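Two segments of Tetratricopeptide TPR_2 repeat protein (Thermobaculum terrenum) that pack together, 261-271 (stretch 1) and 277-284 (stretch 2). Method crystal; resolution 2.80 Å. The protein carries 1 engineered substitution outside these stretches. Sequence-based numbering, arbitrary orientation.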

ATOM      1  N   ALA A 261       2.519  -6.555  23.569  1.00 40.95           N
ATOM      2  CA  ALA A 261       3.962  -6.727  23.554  1.00 39.71           C
ATOM      3  C   ALA A 261       4.641  -5.436  24.013  1.00 38.68           C
ATOM      4  O   ALA A 261       4.121  -4.335  23.759  1.00 37.35           O
ATOM      5  N   PRO A 262       5.806  -5.558  24.677  1.00 35.99           N
ATOM      6  CA  PRO A 262       6.567  -4.392  25.158  1.00 35.29           C
ATOM      7  C   PRO A 262       7.284  -3.549  24.089  1.00 36.97           C
ATOM      8  O   PRO A 262       7.690  -2.410  24.363  1.00 36.70           O
ATOM      9  N   VAL A 263       7.503  -4.123  22.911  1.00 38.11           N
ATOM     10  CA  VAL A 263       8.043  -3.387  21.771  1.00 39.13           C
ATOM     11  C   VAL A 263       7.071  -3.553  20.609  1.00 38.15           C
ATOM     12  O   VAL A 263       6.821  -4.668  20.152  1.00 39.44           O
ATOM     13  N   GLN A 264       6.525  -2.439  20.137  1.00 37.81           N
ATOM     14  CA  GLN A 264       5.554  -2.467  19.055  1.00 38.22           C
ATOM     15  C   GLN A 264       5.975  -1.507  17.949  1.00 38.18           C
ATOM     16  O   GLN A 264       6.249  -0.320  18.208  1.00 36.90           O
ATOM     17  N   VAL A 265       6.009  -2.047  16.726  1.00 37.19           N
ATOM     18  CA  VAL A 265       6.665  -1.437  15.569  1.00 36.85           C
ATOM     19  C   VAL A 265       5.734  -1.436  14.360  1.00 36.89           C
ATOM     20  O   VAL A 265       5.062  -2.440  14.080  1.00 33.46           O
ATOM     21  N   THR A 266       5.718  -0.327  13.620  1.00 38.67           N
ATOM     22  CA  THR A 266       5.035  -0.283  12.311  1.00 39.30           C
ATOM     23  C   THR A 266       6.098  -0.149  11.205  1.00 39.14           C
ATOM     24  O   THR A 266       7.006   0.679  11.302  1.00 41.29           O
ATOM     25  N   TRP A 267       5.994  -0.989  10.179  1.00 36.77           N
ATOM     26  CA  TRP A 267       7.015  -1.083   9.132  1.00 37.88           C
ATOM     27  C   TRP A 267       6.422  -1.649   7.830  1.00 39.40           C
ATOM     28  O   TRP A 267       5.479  -2.461   7.873  1.00 37.18           O
ATOM     29  N   LEU A 268       6.970  -1.193   6.695  1.00 38.84           N
ATOM     30  CA  LEU A 268       6.708  -1.735   5.350  1.00 40.83           C
ATOM     31  C   LEU A 268       5.594  -1.012   4.596  1.00 40.71           C
ATOM     32  O   LEU A 268       5.825  -0.502   3.514  1.00 42.44           O
ATOM     33  N   ALA A 269       4.401  -0.962   5.174  1.00 40.05           N
ATOM     34  CA  ALA A 269       3.244  -0.321   4.545  1.00 40.20           C
ATOM     35  C   ALA A 269       3.099   1.131   4.973  1.00 40.68           C
ATOM     36  O   ALA A 269       2.505   1.934   4.253  1.00 45.13           O
ATOM     37  N   ALA A 270       3.635   1.469   6.142  1.00 40.46           N
ATOM     38  CA  ALA A 270       3.493   2.799   6.692  1.00 41.01           C
ATOM     39  C   ALA A 270       4.070   3.819   5.737  1.00 41.23           C
ATOM     40  O   ALA A 270       5.180   3.649   5.249  1.00 41.01           O
ATOM     41  N   ILE A 271       3.260   4.829   5.432  1.00 44.24           N
ATOM     42  CA  ILE A 271       3.685   6.067   4.748  1.00 44.71           C
ATOM     43  C   ILE A 271       3.578   7.300   5.646  1.00 40.06           C
ATOM     44  O   ILE A 271       3.929   8.410   5.235  1.00 40.29           O
ATOM     45  N   ARG A 277      -0.324   6.348  20.573  1.00 48.20           N
ATOM     46  CA  ARG A 277       0.645   6.242  21.683  1.00 51.27           C
ATOM     47  C   ARG A 277       1.217   4.826  21.783  1.00 48.41           C
ATOM     48  O   ARG A 277       2.408   4.663  22.051  1.00 49.56           O
ATOM     49  N   ALA A 278       0.354   3.822  21.583  1.00 44.87           N
ATOM     50  CA  ALA A 278       0.720   2.399  21.688  1.00 44.25           C
ATOM     51  C   ALA A 278       1.789   1.895  20.706  1.00 44.14           C
ATOM     52  O   ALA A 278       2.417   0.857  20.961  1.00 41.57           O
ATOM     53  N   MET A 279       1.985   2.596  19.587  1.00 44.09           N
ATOM     54  CA  MET A 279       3.048   2.240  18.647  1.00 42.52           C
ATOM     55  C   MET A 279       4.345   2.942  19.063  1.00 42.25           C
ATOM     56  O   MET A 279       4.421   4.171  19.114  1.00 41.25           O
ATOM     57  N   ASP A 280       5.363   2.145  19.368  1.00 43.27           N
ATOM     58  CA  ASP A 280       6.605   2.660  19.941  1.00 43.16           C
ATOM     59  C   ASP A 280       7.511   3.145  18.835  1.00 43.35           C
ATOM     60  O   ASP A 280       8.041   4.250  18.914  1.00 45.06           O
ATOM     61  N   TYR A 281       7.681   2.309  17.807  1.00 46.32           N
ATOM     62  CA  TYR A 281       8.616   2.581  16.701  1.00 48.02           C
ATOM     63  C   TYR A 281       7.985   2.526  15.310  1.00 46.05           C
ATOM     64  O   TYR A 281       7.061   1.759  15.063  1.00 47.99           O
ATOM     65  N   LEU A 282       8.495   3.367  14.418  1.00 44.68           N
ATOM     66  CA  LEU A 282       8.247   3.262  12.991  1.00 44.98           C
ATOM     67  C   LEU A 282       9.615   3.096  12.315  1.00 44.98           C
ATOM     68  O   LEU A 282      10.480   3.963  12.463  1.00 47.17           O
ATOM     69  N   VAL A 283       9.810   1.997  11.587  1.00 43.88           N
ATOM     70  CA  VAL A 283      11.097   1.695  10.907  1.00 43.90           C
ATOM     71  C   VAL A 283      11.164   2.258   9.466  1.00 43.74           C
ATOM     72  O   VAL A 283      10.550   1.709   8.542  1.00 38.77           O
ATOM     73  N   GLY A 284      11.925   3.342   9.294  1.00 44.51           N
ATOM     74  CA  GLY A 284      12.144   3.974   7.984  1.00 44.45           C
ATOM     75  C   GLY A 284      13.610   3.917   7.582  1.00 46.55           C
ATOM     76  O   GLY A 284      14.283   2.892   7.778  1.00 45.10           O
TER

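The polar contacts are densest at Gln 264, beside the loop that leads into the second strand. The carboxylate of Asp 280, whose CA-to-CB bond points toward the other stretch, takes the backbone amide of Gln 264: N to OD2 is 2.7 Å. Its chi1 is m (-53°), which places OD2 against this amide. The same residue is also answered at its carbonyl, since Gln 264 O accepts from both Asp 280 N at 2.9 Å and Tyr 281 N at 3.0 Å. One residue on each stretch thus serves the other twice, the aspartate with side chain and backbone together. Its second oxygen, OD1, is held by a residue adjoining one of the stretches.

The Gln 264 side chain adds a further polar tie. With chi1 m and chi2 t, it extends far enough for NE2 to donate to Ala 278 O at 2.9 Å, so a buried amide group reaches a carbonyl in the loop before the strand. NE2 also has a partner elsewhere in the structure.

Beyond this point the pattern is that of a parallel pair. Thr 266 N donates to Tyr 281 O at 2.9 Å, and Val 283 N donates to Thr 266 O at 3.1 Å; alternate residues of the first strand therefore supply the bonding groups. Two CA-H...O contacts support them, Val 265 CA to Tyr 281 O and Leu 282 CA to Thr 266 O, each 3.3 Å.

Pairing in register sorts the side chains. Val 265 and Tyr 281 share one face of the sheet, with Val 265 CG2 4.1 Å from Tyr 281 CB. Val 265, in the t rotamer, also places CG1 3.5 Å from CG2 of Val 283, itself t and directed toward the first stretch. The tyrosine, chi1 m, carries its ring back along the strand, where CD2 comes within 4.3 Å of Val 263 CG1.

The other face bears Thr 266 and Leu 282. Both have chi1 t, and the threonine methyl CG2 lies 3.6 Å from Leu 282 CD1, while its OG1 is hydrogen-bonded elsewhere in the structure. Ala 270, pointing toward the second stretch, adds its CB at 4.0 Å from the same Leu 282 CD1. Met 279 starts sideways, but chi1 t followed by chi2 and chi3 p brings its end nearer: SD sits 3.4 Å from Val 265 C and 4.0 Å from Thr 266 CB, lying against the strand's backbone as well as a side chain.

At the far end Trp 267, chi1 t, sets CD1 3.7 Å from Val 283 CB, and Val 283 O lies at the ring edge, near its plane, 3.3 Å from CD1. One water extends the ladder here, accepting from Leu 268 N at 2.9 Å and donating to Val 283 O at 3.0 Å. The rule is economical: polar anchoring at the entry, side chains paired on alternating faces along the strands, and a water where direct pairing gives out.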

ATOM      1  CB  ALA A 261       4.425  -7.086  22.153  1.00 40.52           C
ATOM      2  CB  PRO A 262       7.616  -5.027  26.052  1.00 35.84           C
ATOM      3  CG  PRO A 262       7.831  -6.383  25.477  1.00 35.37           C
ATOM      4  CD  PRO A 262       6.488  -6.830  24.995  1.00 34.89           C
ATOM      5  CB  VAL A 263       9.444  -3.898  21.383  1.00 39.72           C
ATOM      6  CG1 VAL A 263       9.941  -3.209  20.125  1.00 40.26           C
ATOM      7  CG2 VAL A 263      10.428  -3.680  22.528  1.00 39.39           C
ATOM      8  CB  GLN A 264       4.168  -2.147  19.599  1.00 38.04           C
ATOM      9  CG  GLN A 264       3.722  -3.162  20.641  1.00 36.83           C
ATOM     10  CD  GLN A 264       2.239  -3.132  20.924  1.00 37.90           C
ATOM     11  OE1 GLN A 264       1.602  -4.183  20.991  1.00 39.48           O
ATOM     12  NE2 GLN A 264       1.673  -1.936  21.095  1.00 38.65           N
ATOM     13  CB  VAL A 265       7.906  -2.261  15.163  1.00 38.38           C
ATOM     14  CG1 VAL A 265       8.598  -1.660  13.948  1.00 38.77           C
ATOM     15  CG2 VAL A 265       8.888  -2.387  16.314  1.00 38.42           C
ATOM     16  CB  THR A 266       3.929   0.812  12.256  1.00 38.80           C
ATOM     17  OG1 THR A 266       3.072   0.579  11.130  1.00 38.53           O
ATOM     18  CG2 THR A 266       4.495   2.241  12.201  1.00 37.81           C
ATOM     19  CB  TRP A 267       8.184  -1.973   9.601  1.00 37.37           C
ATOM     20  CG  TRP A 267       9.148  -2.336   8.493  1.00 37.01           C
ATOM     21  CD1 TRP A 267      10.026  -1.502   7.861  1.00 37.39           C
ATOM     22  CD2 TRP A 267       9.310  -3.619   7.882  1.00 36.69           C
ATOM     23  NE1 TRP A 267      10.725  -2.185   6.896  1.00 36.86           N
ATOM     24  CE2 TRP A 267      10.305  -3.487   6.889  1.00 37.06           C
ATOM     25  CE3 TRP A 267       8.718  -4.871   8.082  1.00 37.19           C
ATOM     26  CZ2 TRP A 267      10.713  -4.554   6.093  1.00 38.66           C
ATOM     27  CZ3 TRP A 267       9.124  -5.942   7.286  1.00 37.81           C
ATOM     28  CH2 TRP A 267      10.112  -5.774   6.304  1.00 39.01           C
ATOM     29  CB  LEU A 268       6.465  -3.253   5.371  1.00 42.92           C
ATOM     30  CG  LEU A 268       6.426  -3.990   4.042  1.00 45.82           C
ATOM     31  CD1 LEU A 268       7.825  -4.154   3.518  1.00 54.60           C
ATOM     32  CD2 LEU A 268       5.830  -5.365   4.221  1.00 46.24           C
ATOM     33  CB  ALA A 269       1.970  -1.095   4.875  1.00 41.29           C
ATOM     34  CB  ALA A 270       4.177   2.889   8.046  1.00 41.26           C
ATOM     35  CB  ILE A 271       2.856   6.327   3.466  1.00 47.79           C
ATOM     36  CG1 ILE A 271       1.355   6.364   3.780  1.00 49.38           C
ATOM     37  CG2 ILE A 271       3.159   5.262   2.414  1.00 49.11           C
ATOM     38  CD1 ILE A 271       0.531   7.068   2.732  1.00 52.27           C
ATOM     39  CB  ARG A 277      -0.003   6.567  23.037  1.00 58.49           C
ATOM     40  CG  ARG A 277      -0.387   8.018  23.263  1.00 63.81           C
ATOM     41  CD  ARG A 277      -1.011   8.200  24.644  1.00 69.47           C
ATOM     42  NE  ARG A 277      -0.110   8.897  25.566  1.00 77.13           N
ATOM     43  CZ  ARG A 277      -0.043  10.227  25.737  1.00 87.67           C
ATOM     44  NH1 ARG A 277      -0.831  11.067  25.054  1.00 88.64           N
ATOM     45  NH2 ARG A 277       0.827  10.735  26.613  1.00 89.35           N
ATOM     46  CB  ALA A 278      -0.519   1.529  21.558  1.00 44.20           C
ATOM     47  CB  MET A 279       2.650   2.600  17.222  1.00 41.43           C
ATOM     48  CG  MET A 279       3.443   1.873  16.147  1.00 41.27           C
ATOM     49  SD  MET A 279       3.179   0.082  16.067  1.00 41.52           S
ATOM     50  CE  MET A 279       1.446  -0.030  15.611  1.00 39.93           C
ATOM     51  CB  ASP A 280       7.336   1.584  20.769  1.00 43.49           C
ATOM     52  CG  ASP A 280       6.450   0.930  21.834  1.00 42.25           C
ATOM     53  OD1 ASP A 280       5.910   1.662  22.699  1.00 41.75           O
ATOM     54  OD2 ASP A 280       6.309  -0.323  21.802  1.00 38.72           O
ATOM     55  CB  TYR A 281       9.782   1.594  16.766  1.00 49.84           C
ATOM     56  CG  TYR A 281      10.572   1.741  18.040  1.00 50.40           C
ATOM     57  CD1 TYR A 281      11.546   2.730  18.159  1.00 51.12           C
ATOM     58  CD2 TYR A 281      10.323   0.919  19.134  1.00 50.87           C
ATOM     59  CE1 TYR A 281      12.274   2.881  19.325  1.00 52.47           C
ATOM     60  CE2 TYR A 281      11.040   1.064  20.311  1.00 52.77           C
ATOM     61  CZ  TYR A 281      12.016   2.045  20.398  1.00 52.25           C
ATOM     62  OH  TYR A 281      12.731   2.193  21.552  1.00 51.40           O
ATOM     63  CB  LEU A 282       7.532   4.517  12.494  1.00 45.81           C
ATOM     64  CG  LEU A 282       7.092   4.528  11.021  1.00 46.19           C
ATOM     65  CD1 LEU A 282       5.817   5.340  10.818  1.00 45.53           C
ATOM     66  CD2 LEU A 282       8.187   5.056  10.110  1.00 47.62           C
ATOM     67  CB  VAL A 283      11.359   0.171  10.866  1.00 43.60           C
ATOM     68  CG1 VAL A 283      12.663  -0.145  10.149  1.00 44.80           C
ATOM     69  CG2 VAL A 283      11.395  -0.400  12.271  1.00 43.20           C
TER
HETATM   70  O   HOH W   1       8.048   1.444   6.917  1.00 87.27           O